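Local coordinates for protein myosin-4 (Saccharomyces cerevisiae, PDB 3MMI) that carries ASH1 and other specific mRNAs into the bud as an actin-based type V motor, recruited to them through SHE3, with its globular tail as the part described here, at residues Ala297-Gln302 / Gly341-Met346; Glu245-Ile250 / Ala274-Gln279; Thr60-Leu65 / Ser75-Lys80; Gly36-Val41 / Leu83-Ile88. All blocks are in the same frame, centred on the assembly; numbering follows the deposited sequence.

Interaction 1 of 4, residues Ala297-Gln302 / Gly341-Met346; sequences ALNPAQ and GKMEIM
A capping box at the start of helix 300-308, built by Asn-299 and Gln-302, is where the loop following helix 322-338 is bound, through the carbonyl oxygens of Glu-344 and Ile-345. Asn-299 OD1 takes the N-H of Gln-302 at 2.8 Å, nearly along the C=O axis, and a weak bond from the N-H of Ala-301. Gln-302 OE1 accepts from Asn-299 N at 2.7 Å, in the plane of its carbonyl. Asn-299 CG, between backbone N and carbonyl carbon (chi1 64°), stays near the helix start. Both side-chain amides spend their oxygen on the helix end and turn their nitrogen to the loop: Asn-299 ND2 gives a hydrogen bond to Glu-344 O at 3.0 Å, and Gln-302 NE2 one to Ile-345 O at 2.9 Å. Each acceptor lies in the plane of its amide; each donor is tilted about 30° from the loop carbonyl's plane. With oxygen and nitrogen both engaged, neither amide is likely to turn over. Met-343 lies alongside Asn-299, the two chains sliding past each other in opposite directions, and its CG comes to 3.4 Å from Asn-299 ND2. Its end crosses Pro-300 at about a right angle, with CE 3.5 Å from Pro-300 CD. Ala-301 CB sits between Met-343 SD and Ile-345 CG1, the latter at 3.7 Å. Pro-300 also packs on Val-331 and Ile-332 of helix 322-338. The arrangement is that of an N-capped helix start in the all-alpha DIL region, its capping box doubling as a docking site for a returning loop.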
loop_
_atom_site.group_PDB
_atom_site.type_symbol
_atom_site.label_atom_id
_atom_site.label_comp_id
_atom_site.label_asym_id
_atom_site.label_seq_id
_atom_site.Cartn_x
_atom_site.Cartn_y
_atom_site.Cartn_z
ATOM N N ALA A 297 -4.923 -9.916 16.921
ATOM C CA ALA A 297 -5.105 -9.727 15.435
ATOM C C ALA A 297 -6.476 -8.897 15.058
ATOM O O ALA A 297 -6.488 -8.113 14.116
ATOM C CB ALA A 297 -5.081 -11.013 14.734
ATOM N N LEU A 298 -7.547 -9.201 15.783
ATOM C CA LEU A 298 -8.846 -8.519 15.714
ATOM C C LEU A 298 -9.167 -7.946 17.055
ATOM O O LEU A 298 -8.895 -8.632 18.070
ATOM C CB LEU A 298 -9.969 -9.463 15.275
ATOM C CG LEU A 298 -9.842 -9.884 13.758
ATOM C CD1 LEU A 298 -10.687 -11.123 13.391
ATOM C CD2 LEU A 298 -10.008 -8.795 12.702
ATOM N N ASN A 299 -9.788 -6.757 17.124
ATOM C CA ASN A 299 -10.170 -6.318 18.458
ATOM C C ASN A 299 -11.462 -6.967 18.873
ATOM O O ASN A 299 -12.154 -7.615 18.087
ATOM C CB ASN A 299 -10.075 -4.728 18.516
ATOM C CG ASN A 299 -10.995 -4.097 17.626
ATOM O OD1 ASN A 299 -12.118 -4.594 17.464
ATOM N ND2 ASN A 299 -10.601 -2.930 17.120
ATOM N N PRO A 300 -11.905 -6.689 20.117
ATOM C CA PRO A 300 -13.170 -7.201 20.562
ATOM C C PRO A 300 -14.413 -6.730 19.780
ATOM O O PRO A 300 -15.278 -7.550 19.589
ATOM C CB PRO A 300 -13.190 -6.820 22.039
ATOM C CG PRO A 300 -11.709 -6.735 22.415
ATOM C CD PRO A 300 -11.210 -5.951 21.183
ATOM N N ALA A 301 -14.441 -5.498 19.257
ATOM C CA ALA A 301 -15.651 -4.954 18.546
ATOM C C ALA A 301 -15.642 -5.686 17.181
ATOM O O ALA A 301 -16.681 -5.989 16.628
ATOM C CB ALA A 301 -15.541 -3.490 18.370
ATOM N N GLN A 302 -14.440 -5.897 16.599
ATOM C CA GLN A 302 -14.313 -6.607 15.266
ATOM C C GLN A 302 -14.794 -8.001 15.387
ATOM O O GLN A 302 -15.581 -8.512 14.610
ATOM C CB GLN A 302 -12.888 -6.540 14.793
ATOM C CG GLN A 302 -12.519 -5.148 14.261
ATOM C CD GLN A 302 -11.052 -5.003 14.021
ATOM O OE1 GLN A 302 -10.268 -5.568 14.754
ATOM N NE2 GLN A 302 -10.665 -4.086 13.149
ATOM N N GLY A 341 -9.229 6.204 23.276
ATOM C CA GLY A 341 -9.351 6.176 21.792
ATOM C C GLY A 341 -10.475 5.251 21.385
ATOM O O GLY A 341 -10.799 4.343 22.104
ATOM N N LYS A 342 -11.119 5.593 20.280
ATOM C CA LYS A 342 -12.094 4.758 19.636
ATOM C C LYS A 342 -11.499 3.423 19.192
ATOM O O LYS A 342 -10.422 3.360 18.608
ATOM C CB LYS A 342 -12.721 5.450 18.433
ATOM C CG LYS A 342 -13.816 4.599 17.784
ATOM C CD LYS A 342 -14.646 5.362 16.669
ATOM C CE LYS A 342 -15.439 4.349 15.843
ATOM N NZ LYS A 342 -16.190 4.839 14.627
ATOM N N MET A 343 -12.209 2.374 19.533
ATOM C CA MET A 343 -11.890 1.036 19.094
ATOM C C MET A 343 -12.604 0.779 17.717
ATOM O O MET A 343 -13.789 0.425 17.697
ATOM C CB MET A 343 -12.363 0.056 20.177
ATOM C CG MET A 343 -12.103 -1.468 19.797
ATOM S SD MET A 343 -12.859 -2.686 20.898
ATOM C CE MET A 343 -11.640 -2.644 22.330
ATOM N N GLU A 344 -11.864 1.036 16.616
ATOM C CA GLU A 344 -12.385 1.080 15.275
ATOM C C GLU A 344 -12.758 -0.303 14.858
ATOM O O GLU A 344 -12.013 -1.234 15.101
ATOM C CB GLU A 344 -11.341 1.582 14.278
ATOM C CG GLU A 344 -10.498 2.801 14.683
ATOM C CD GLU A 344 -11.284 4.056 14.542
ATOM O OE1 GLU A 344 -12.449 3.925 14.046
ATOM O OE2 GLU A 344 -10.730 5.148 14.927
ATOM N N ILE A 345 -13.914 -0.499 14.273
ATOM C CA ILE A 345 -14.218 -1.741 13.648
ATOM C C ILE A 345 -13.644 -1.792 12.198
ATOM O O ILE A 345 -12.920 -2.778 11.901
ATOM C CB ILE A 345 -15.671 -2.025 13.619
ATOM C CG1 ILE A 345 -16.215 -2.166 15.027
ATOM C CG2 ILE A 345 -16.029 -3.212 12.820
ATOM C CD1 ILE A 345 -17.793 -2.449 15.048
ATOM N N MET A 346 -13.880 -0.732 11.374
ATOM C CA MET A 346 -13.276 -0.635 10.047
ATOM C C MET A 346 -11.782 -0.578 10.207
ATOM O O MET A 346 -11.261 0.073 11.103
ATOM C CB MET A 346 -13.833 0.623 9.294
ATOM C CG MET A 346 -15.336 0.614 9.299
ATOM S SD MET A 346 -15.908 -0.472 7.985
ATOM C CE MET A 346 -16.403 -1.835 8.893
#

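Interaction 2 of 4, residues Glu245-Ile250 / Ala274-Gln279; sequences EVDRNI and AVKILQ
Asp-247 and Gln-279 meet through a single straight hydrogen bond, Gln-279 NE2 to Asp-247 OD2 at 3.0 Å with an N-H...O angle of 179°. The amide nitrogen approaches from above the carboxylate plane, and the two flat groups stand 81° apart. A water bridges the same two groups, donating to Asp-247 OD2 and to Gln-279 OE1, the latter at 2.8 Å, which closes a small ring around the amide. Lys-276, bent at its last torsion, brings NZ to 3.9 Å from the same OD2, a long salt bridge from a solvent-exposed lysine. Beside this polar group Val-246 CG1 touches Val-275 CG1 at 3.5 Å, and Val-275 CG2 lies 3.9 Å from Asp-247 OD1. The contact belongs to an antiparallel helix pair in the DIL domain: helices 240-257 and 269-279 approach to 9.7 Å between the axes of these segments, with 146° between their directions. What positions the amide is its own helix, since Gln-279 NE2 also donates to Val-275 O at 2.9 Å, from above that carbonyl's plane. The two bonds from NE2 leave the amide little freedom to turn. Close to Asp-247 OD1, the Glu-251 carboxylate adds negative charge, which Lys-276 NZ may partly offset from its long distance. Farther out, Val-246 rests on Leu-175, while Ile-250 packs on Ile-271 and Ile-272, continuing the apolar seam between the two helices.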
loop_
_atom_site.group_PDB
_atom_site.type_symbol
_atom_site.label_atom_id
_atom_site.label_comp_id
_atom_site.label_asym_id
_atom_site.label_seq_id
_atom_site.Cartn_x
_atom_site.Cartn_y
_atom_site.Cartn_z
ATOM N N GLU A 245 -16.052 -21.277 2.206
ATOM C CA GLU A 245 -16.020 -20.850 0.809
ATOM C C GLU A 245 -15.159 -19.588 0.531
ATOM O O GLU A 245 -14.418 -19.584 -0.461
ATOM C CB GLU A 245 -17.439 -20.643 0.286
ATOM C CG GLU A 245 -18.284 -21.945 0.348
ATOM C CD GLU A 245 -17.681 -23.127 -0.534
ATOM O OE1 GLU A 245 -17.156 -22.950 -1.612
ATOM O OE2 GLU A 245 -17.648 -24.294 -0.136
ATOM N N VAL A 246 -15.217 -18.566 1.392
ATOM C CA VAL A 246 -14.322 -17.406 1.283
ATOM C C VAL A 246 -12.891 -17.850 1.449
ATOM O O VAL A 246 -11.995 -17.286 0.838
ATOM C CB VAL A 246 -14.700 -16.342 2.375
ATOM C CG1 VAL A 246 -13.697 -15.118 2.377
ATOM C CG2 VAL A 246 -16.270 -15.976 2.181
ATOM N N ASP A 247 -12.657 -18.791 2.347
ATOM C CA ASP A 247 -11.311 -19.306 2.593
ATOM C C ASP A 247 -10.655 -19.851 1.322
ATOM O O ASP A 247 -9.555 -19.450 0.975
ATOM C CB ASP A 247 -11.317 -20.496 3.590
ATOM C CG ASP A 247 -10.299 -20.344 4.701
ATOM O OD1 ASP A 247 -9.468 -19.414 4.652
ATOM O OD2 ASP A 247 -10.405 -21.037 5.736
ATOM N N ARG A 248 -11.412 -20.673 0.604
ATOM C CA ARG A 248 -11.013 -21.158 -0.704
ATOM C C ARG A 248 -10.814 -20.030 -1.719
ATOM O O ARG A 248 -9.898 -20.104 -2.539
ATOM C CB ARG A 248 -12.038 -22.163 -1.235
ATOM C CG ARG A 248 -12.522 -23.163 -0.198
ATOM N N ASN A 249 -11.653 -18.992 -1.691
ATOM C CA ASN A 249 -11.501 -17.952 -2.713
ATOM C C ASN A 249 -10.232 -17.250 -2.409
ATOM O O ASN A 249 -9.487 -16.821 -3.358
ATOM C CB ASN A 249 -12.687 -16.974 -2.769
ATOM C CG ASN A 249 -13.947 -17.635 -3.273
ATOM O OD1 ASN A 249 -15.093 -17.169 -3.036
ATOM N ND2 ASN A 249 -13.780 -18.634 -4.064
ATOM N N ILE A 250 -9.946 -17.101 -1.115
ATOM C CA ILE A 250 -8.756 -16.363 -0.721
ATOM C C ILE A 250 -7.503 -17.129 -1.196
ATOM O O ILE A 250 -6.552 -16.612 -1.774
ATOM C CB ILE A 250 -8.722 -16.094 0.839
ATOM C CG1 ILE A 250 -9.719 -14.950 1.213
ATOM C CG2 ILE A 250 -7.340 -15.717 1.274
ATOM C CD1 ILE A 250 -9.806 -14.753 2.662
ATOM N N ALA A 274 -11.007 -13.562 10.337
ATOM C CA ALA A 274 -12.506 -13.290 10.409
ATOM C C ALA A 274 -13.160 -14.540 9.844
ATOM O O ALA A 274 -14.090 -15.079 10.390
ATOM C CB ALA A 274 -12.847 -12.072 9.518
ATOM N N VAL A 275 -12.659 -15.033 8.702
ATOM C CA VAL A 275 -13.365 -16.185 8.174
ATOM C C VAL A 275 -12.973 -17.473 8.915
ATOM O O VAL A 275 -13.770 -18.443 8.971
ATOM C CB VAL A 275 -13.224 -16.355 6.611
ATOM C CG1 VAL A 275 -13.726 -15.058 5.884
ATOM C CG2 VAL A 275 -11.801 -16.719 6.202
ATOM N N LYS A 276 -11.846 -17.508 9.596
ATOM C CA LYS A 276 -11.575 -18.655 10.424
ATOM C C LYS A 276 -12.469 -18.658 11.645
ATOM O O LYS A 276 -12.943 -19.667 12.040
ATOM C CB LYS A 276 -10.090 -18.815 10.793
ATOM C CG LYS A 276 -9.208 -19.307 9.655
ATOM C CD LYS A 276 -7.769 -19.472 10.059
ATOM C CE LYS A 276 -6.926 -20.165 9.003
ATOM N NZ LYS A 276 -7.556 -21.313 8.378
ATOM N N ILE A 277 -12.722 -17.488 12.197
ATOM C CA ILE A 277 -13.625 -17.405 13.326
ATOM C C ILE A 277 -14.968 -18.033 12.975
ATOM O O ILE A 277 -15.599 -18.666 13.790
ATOM C CB ILE A 277 -13.751 -15.907 13.784
ATOM C CG1 ILE A 277 -12.563 -15.633 14.704
ATOM C CG2 ILE A 277 -15.040 -15.697 14.489
ATOM C CD1 ILE A 277 -12.219 -14.289 14.781
ATOM N N LEU A 278 -15.401 -17.835 11.740
ATOM C CA LEU A 278 -16.686 -18.257 11.321
ATOM C C LEU A 278 -16.789 -19.791 11.281
ATOM O O LEU A 278 -17.903 -20.403 11.373
ATOM C CB LEU A 278 -16.980 -17.674 9.937
ATOM C CG LEU A 278 -17.473 -16.221 9.932
ATOM C CD1 LEU A 278 -17.503 -15.709 8.462
ATOM C CD2 LEU A 278 -18.825 -16.033 10.673
ATOM N N GLN A 279 -15.637 -20.441 11.102
ATOM C CA GLN A 279 -15.619 -21.874 11.124
ATOM C C GLN A 279 -15.362 -22.512 12.513
ATOM O O GLN A 279 -15.560 -23.684 12.635
ATOM C CB GLN A 279 -14.627 -22.404 10.088
ATOM C CG GLN A 279 -14.822 -21.835 8.697
ATOM C CD GLN A 279 -13.563 -21.940 7.845
ATOM O OE1 GLN A 279 -13.332 -23.004 7.324
ATOM N NE2 GLN A 279 -12.782 -20.843 7.625
HETATM O O HOH W 1 -11.140 -23.832 5.875
#

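Interaction 3 of 4, residues Thr60-Leu65 / Ser75-Lys80; sequences TVVSSL and SKFISK
Val-61 and Phe-77 fit together as bump and plate. The CG1 methyl of Val-61 sits over one face of the ring, 3.6 Å from its centroid and 15° off the normal, in a CH-pi contact shifted toward the rim. Val-61 CB reaches that rim too, 3.6 Å from Phe-77 CZ. Phe-77 CG, anti to the backbone N (chi1 162°), starts the side chain toward helix 53-67. Val-62 takes the edge: its CG2 lies in the plane of the ring, 3.8 Å from Phe-77 CE2. That same methyl fills the hollow beside Ile-78, touching CG1 at 3.5 Å and CD1 at 3.6 Å where the two side chains cross at about a right angle. Leu-65 CD1 adds a looser touch to Phe-77 CB. The pair is a helical hairpin of the globular tail, helices 53-67 and 71-91 running antiparallel at 166° with 10.2 Å between the axes of these segments. Helix 26-37 packs against the same group, Tyr-29 on Val-61 and Thr-30 and Val-33 on Phe-77, while Phe-114 of helix 111-119 meets Val-62. An alanine in place of Phe-77 would probably open a gap between the helices, leaving Val-61 CG1 without the ring face and Val-62 CG2 without its edge. With no hydrogen bond between the two segments, their contact is apolar packing, which depends on shape fit and on burial from water.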
loop_
_atom_site.group_PDB
_atom_site.type_symbol
_atom_site.label_atom_id
_atom_site.label_comp_id
_atom_site.label_asym_id
_atom_site.label_seq_id
_atom_site.Cartn_x
_atom_site.Cartn_y
_atom_site.Cartn_z
ATOM N N THR A 60 21.335 14.878 -11.985
ATOM C CA THR A 60 22.401 15.695 -12.573
ATOM C C THR A 60 22.428 17.076 -11.961
ATOM O O THR A 60 23.469 17.526 -11.621
ATOM C CB THR A 60 22.294 15.818 -14.119
ATOM O OG1 THR A 60 22.544 14.544 -14.731
ATOM C CG2 THR A 60 23.300 16.814 -14.637
ATOM N N VAL A 61 21.284 17.725 -11.802
ATOM C CA VAL A 61 21.283 19.088 -11.292
ATOM C C VAL A 61 21.718 19.034 -9.822
ATOM O O VAL A 61 22.636 19.766 -9.407
ATOM C CB VAL A 61 19.914 19.763 -11.402
ATOM C CG1 VAL A 61 19.920 21.085 -10.724
ATOM C CG2 VAL A 61 19.498 19.924 -12.835
ATOM N N VAL A 62 21.056 18.171 -9.030
ATOM C CA VAL A 62 21.431 18.052 -7.602
ATOM C C VAL A 62 22.889 17.752 -7.392
ATOM O O VAL A 62 23.541 18.421 -6.561
ATOM C CB VAL A 62 20.653 16.938 -6.839
ATOM C CG1 VAL A 62 21.189 16.768 -5.466
ATOM C CG2 VAL A 62 19.161 17.224 -6.838
ATOM N N SER A 63 23.406 16.728 -8.073
ATOM C CA SER A 63 24.855 16.541 -7.915
ATOM C C SER A 63 25.795 17.663 -8.387
ATOM O O SER A 63 26.810 17.856 -7.737
ATOM C CB SER A 63 25.378 15.178 -8.315
ATOM O OG SER A 63 25.758 15.181 -9.627
ATOM N N SER A 64 25.445 18.428 -9.426
ATOM C CA SER A 64 26.281 19.613 -9.785
ATOM C C SER A 64 26.267 20.574 -8.611
ATOM O O SER A 64 27.298 20.897 -8.054
ATOM C CB SER A 64 25.794 20.310 -11.080
ATOM O OG SER A 64 26.600 21.443 -11.379
ATOM N N LEU A 65 25.077 20.972 -8.201
ATOM C CA LEU A 65 24.896 21.890 -7.089
ATOM C C LEU A 65 25.636 21.471 -5.828
ATOM O O LEU A 65 26.200 22.302 -5.151
ATOM C CB LEU A 65 23.424 22.069 -6.785
ATOM C CG LEU A 65 22.589 22.856 -7.780
ATOM C CD1 LEU A 65 21.110 22.610 -7.503
ATOM C CD2 LEU A 65 22.857 24.380 -7.656
ATOM N N SER A 75 18.563 22.081 -1.851
ATOM C CA SER A 75 17.384 21.905 -1.090
ATOM C C SER A 75 16.153 22.551 -1.751
ATOM O O SER A 75 15.085 21.898 -1.854
ATOM C CB SER A 75 17.648 22.414 0.321
ATOM O OG SER A 75 16.514 23.084 0.903
ATOM N N LYS A 76 16.289 23.800 -2.247
ATOM C CA LYS A 76 15.113 24.497 -2.813
ATOM C C LYS A 76 14.702 23.828 -4.120
ATOM O O LYS A 76 13.521 23.712 -4.462
ATOM C CB LYS A 76 15.368 26.030 -2.990
ATOM N N PHE A 77 15.690 23.461 -4.895
ATOM C CA PHE A 77 15.447 22.898 -6.216
ATOM C C PHE A 77 14.722 21.537 -5.999
ATOM O O PHE A 77 13.700 21.231 -6.631
ATOM C CB PHE A 77 16.798 22.683 -6.927
ATOM C CG PHE A 77 16.727 21.740 -8.094
ATOM C CD1 PHE A 77 16.119 22.126 -9.307
ATOM C CD2 PHE A 77 17.233 20.439 -7.985
ATOM C CE1 PHE A 77 16.019 21.243 -10.399
ATOM C CE2 PHE A 77 17.134 19.523 -9.065
ATOM C CZ PHE A 77 16.520 19.923 -10.268
ATOM N N ILE A 78 15.274 20.732 -5.093
ATOM C CA ILE A 78 14.705 19.426 -4.779
ATOM C C ILE A 78 13.291 19.583 -4.227
ATOM O O ILE A 78 12.391 18.835 -4.603
ATOM C CB ILE A 78 15.592 18.619 -3.762
ATOM C CG1 ILE A 78 16.621 17.734 -4.481
ATOM C CG2 ILE A 78 14.747 17.673 -3.020
ATOM C CD1 ILE A 78 15.925 16.671 -5.391
ATOM N N SER A 79 13.075 20.587 -3.360
ATOM C CA SER A 79 11.685 20.860 -2.874
ATOM C C SER A 79 10.703 21.100 -3.977
ATOM O O SER A 79 9.671 20.401 -4.011
ATOM C CB SER A 79 11.616 21.989 -1.840
ATOM O OG SER A 79 12.445 21.628 -0.732
ATOM N N LYS A 80 11.014 22.033 -4.896
ATOM C CA LYS A 80 10.086 22.332 -5.979
ATOM C C LYS A 80 9.839 21.063 -6.814
ATOM O O LYS A 80 8.692 20.749 -7.140
ATOM C CB LYS A 80 10.559 23.529 -6.884
#

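Interaction 4 of 4, residues Gly36-Val41 / Leu83-Ile88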
loop_
_atom_site.group_PDB
_atom_site.type_symbol
_atom_site.label_atom_id
_atom_site.label_comp_id
_atom_site.label_asym_id
_atom_site.label_seq_id
_atom_site.Cartn_x
_atom_site.Cartn_y
_atom_site.Cartn_z
ATOM N N GLY A 36 9.016 22.932 -17.849
ATOM C CA GLY A 36 9.419 22.637 -19.195
ATOM C C GLY A 36 9.648 21.176 -19.424
ATOM O O GLY A 36 9.527 20.692 -20.548
ATOM N N TYR A 37 10.009 20.448 -18.369
ATOM C CA TYR A 37 10.358 19.056 -18.589
ATOM C C TYR A 37 9.521 17.963 -17.942
ATOM O O TYR A 37 9.356 16.861 -18.559
ATOM C CB TYR A 37 11.794 18.752 -18.147
ATOM C CG TYR A 37 12.141 17.270 -18.220
ATOM C CD1 TYR A 37 12.175 16.591 -19.457
ATOM C CD2 TYR A 37 12.408 16.542 -17.063
ATOM C CE1 TYR A 37 12.483 15.236 -19.525
ATOM C CE2 TYR A 37 12.718 15.198 -17.125
ATOM C CZ TYR A 37 12.748 14.548 -18.347
ATOM O OH TYR A 37 13.061 13.215 -18.383
ATOM N N LEU A 38 9.069 18.197 -16.708
ATOM C CA LEU A 38 8.428 17.143 -15.944
ATOM C C LEU A 38 6.923 17.224 -16.060
ATOM O O LEU A 38 6.276 16.174 -16.211
ATOM C CB LEU A 38 8.824 17.170 -14.446
ATOM C CG LEU A 38 10.219 16.669 -13.894
ATOM C CD1 LEU A 38 10.609 17.251 -12.459
ATOM C CD2 LEU A 38 10.451 15.206 -14.132
ATOM N N LYS A 39 6.362 18.455 -15.967
ATOM C CA LYS A 39 4.906 18.659 -16.072
ATOM C C LYS A 39 4.488 18.239 -17.474
ATOM O O LYS A 39 3.290 18.139 -17.777
ATOM C CB LYS A 39 4.525 20.131 -15.852
ATOM C CG LYS A 39 4.319 20.572 -14.342
ATOM C CD LYS A 39 3.381 21.860 -14.440
ATOM C CE LYS A 39 3.288 22.665 -13.069
ATOM N NZ LYS A 39 3.010 21.825 -11.852
ATOM N N LYS A 40 5.470 18.031 -18.342
ATOM C CA LYS A 40 5.183 17.723 -19.735
ATOM C C LYS A 40 5.830 16.422 -20.180
ATOM O O LYS A 40 6.038 16.205 -21.374
ATOM N N VAL A 41 6.149 15.552 -19.227
ATOM C CA VAL A 41 6.746 14.277 -19.586
ATOM C C VAL A 41 5.687 13.247 -19.841
ATOM O O VAL A 41 5.638 12.298 -19.091
ATOM C CB VAL A 41 7.668 13.677 -18.455
ATOM C CG1 VAL A 41 7.890 12.177 -18.678
ATOM C CG2 VAL A 41 9.012 14.344 -18.438
ATOM N N LEU A 83 7.480 18.612 -4.934
ATOM C CA LEU A 83 6.145 19.191 -4.940
ATOM C C LEU A 83 5.529 19.084 -6.329
ATOM O O LEU A 83 4.321 18.893 -6.467
ATOM C CB LEU A 83 6.192 20.653 -4.495
ATOM C CG LEU A 83 5.263 21.042 -3.344
ATOM N N THR A 84 6.362 19.205 -7.360
ATOM C CA THR A 84 5.883 19.087 -8.704
ATOM C C THR A 84 5.530 17.666 -9.077
ATOM O O THR A 84 4.433 17.422 -9.596
ATOM C CB THR A 84 6.916 19.614 -9.692
ATOM O OG1 THR A 84 7.107 21.025 -9.449
ATOM C CG2 THR A 84 6.445 19.381 -11.147
ATOM N N VAL A 85 6.468 16.726 -8.864
ATOM C CA VAL A 85 6.179 15.294 -9.115
ATOM C C VAL A 85 4.944 14.839 -8.293
ATOM O O VAL A 85 4.080 14.140 -8.822
ATOM C CB VAL A 85 7.395 14.296 -8.913
ATOM C CG1 VAL A 85 6.975 12.906 -9.257
ATOM C CG2 VAL A 85 8.575 14.601 -9.777
ATOM N N GLU A 86 4.858 15.258 -7.031
ATOM C CA GLU A 86 3.663 14.969 -6.241
ATOM C C GLU A 86 2.317 15.365 -6.919
ATOM O O GLU A 86 1.381 14.561 -7.003
ATOM C CB GLU A 86 3.761 15.602 -4.843
ATOM C CG GLU A 86 2.507 15.382 -3.923
ATOM C CD GLU A 86 2.792 15.837 -2.441
ATOM O OE1 GLU A 86 2.113 15.340 -1.519
ATOM O OE2 GLU A 86 3.708 16.681 -2.162
ATOM N N SER A 87 2.220 16.593 -7.424
ATOM C CA SER A 87 0.970 17.039 -8.042
ATOM C C SER A 87 0.759 16.418 -9.418
ATOM O O SER A 87 -0.370 16.069 -9.769
ATOM C CB SER A 87 0.879 18.571 -8.104
ATOM O OG SER A 87 1.779 19.076 -9.054
ATOM N N ILE A 88 1.822 16.218 -10.182
ATOM C CA ILE A 88 1.658 15.420 -11.367
ATOM C C ILE A 88 0.963 14.082 -11.034
ATOM O O ILE A 88 -0.068 13.785 -11.622
ATOM C CB ILE A 88 2.969 15.124 -12.042
ATOM C CG1 ILE A 88 3.662 16.431 -12.415
ATOM C CG2 ILE A 88 2.748 14.305 -13.282
ATOM C CD1 ILE A 88 4.928 16.249 -13.283
#
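Beyond helix 26-37 the backbone makes a type I beta turn from Leu-38 to Val-41, and Leu-38 and Lys-39 lean on helix 71-91 in the globular tail's all-alpha fold. The turn is closed by Val-41 N bonding to Leu-38 O, and the CA atoms come nearest at Lys-39 and Ile-88, 6.6 Å apart. No hydrogen bond crosses the contact. Ile-88 supplies the central bump, its CG1 standing anti to the carbonyl carbon (chi1 -59°). At the far end of the chain Ile-88 CD1 lies against the turn backbone, closest to Leu-38 O, the acceptor that closes the turn, at 3.2 Å, and 3.7 Å from Lys-39 CA. The same methyl lies 4.2 Å from Leu-38 CB, while Leu-38 CD1 meets Val-85 CG2 at 4.3 Å. Trp-104 of helix 97-108 packs on both Leu-38 and Ile-88, and Pro-54 of helix 53-67 also touches Leu-38. On the outer side the chain of Lys-39 crosses Thr-84 at about a right angle, CG to CG2 at 4.0 Å. Thr-84 OG1 has its polar partners in Thr-34 OG1 and Lys-80 O, which tie the threonine to helix 26-37 and to its own helix. Ser-87 OG donates to Thr-84 O, a carbonyl that also receives the N-H of Ile-88. An alanine here removes the hydroxyl, and Thr-84 O would probably be left with the Ile-88 N-H alone of its two donors within the segment. Lys-39 NZ stays 4.1 Å from Ser-87 OG, too far for a hydrogen bond.

The four contacts fall into two groups on opposite sides of the chain's centre. Interactions 3 and 4 lie in the N-terminal part of the globular tail, 15 Å apart between centres and sharing helix 71-91; interaction 3 is nested within the loop that interaction 4 closes. Later along the chain come interaction 2 and then interaction 1, with centres 19 Å apart. These two touch directly, Leu-298 CD1 packing 3.8 Å from Ile-277 CD1, so helix 269-279 links them within the DIL region. Between the groups the centres are 40 to 51 Å apart, without contact. The elongated, all-alpha tail thus has separate local packings on either side of its centre, in the N-terminal helices and in the DIL region.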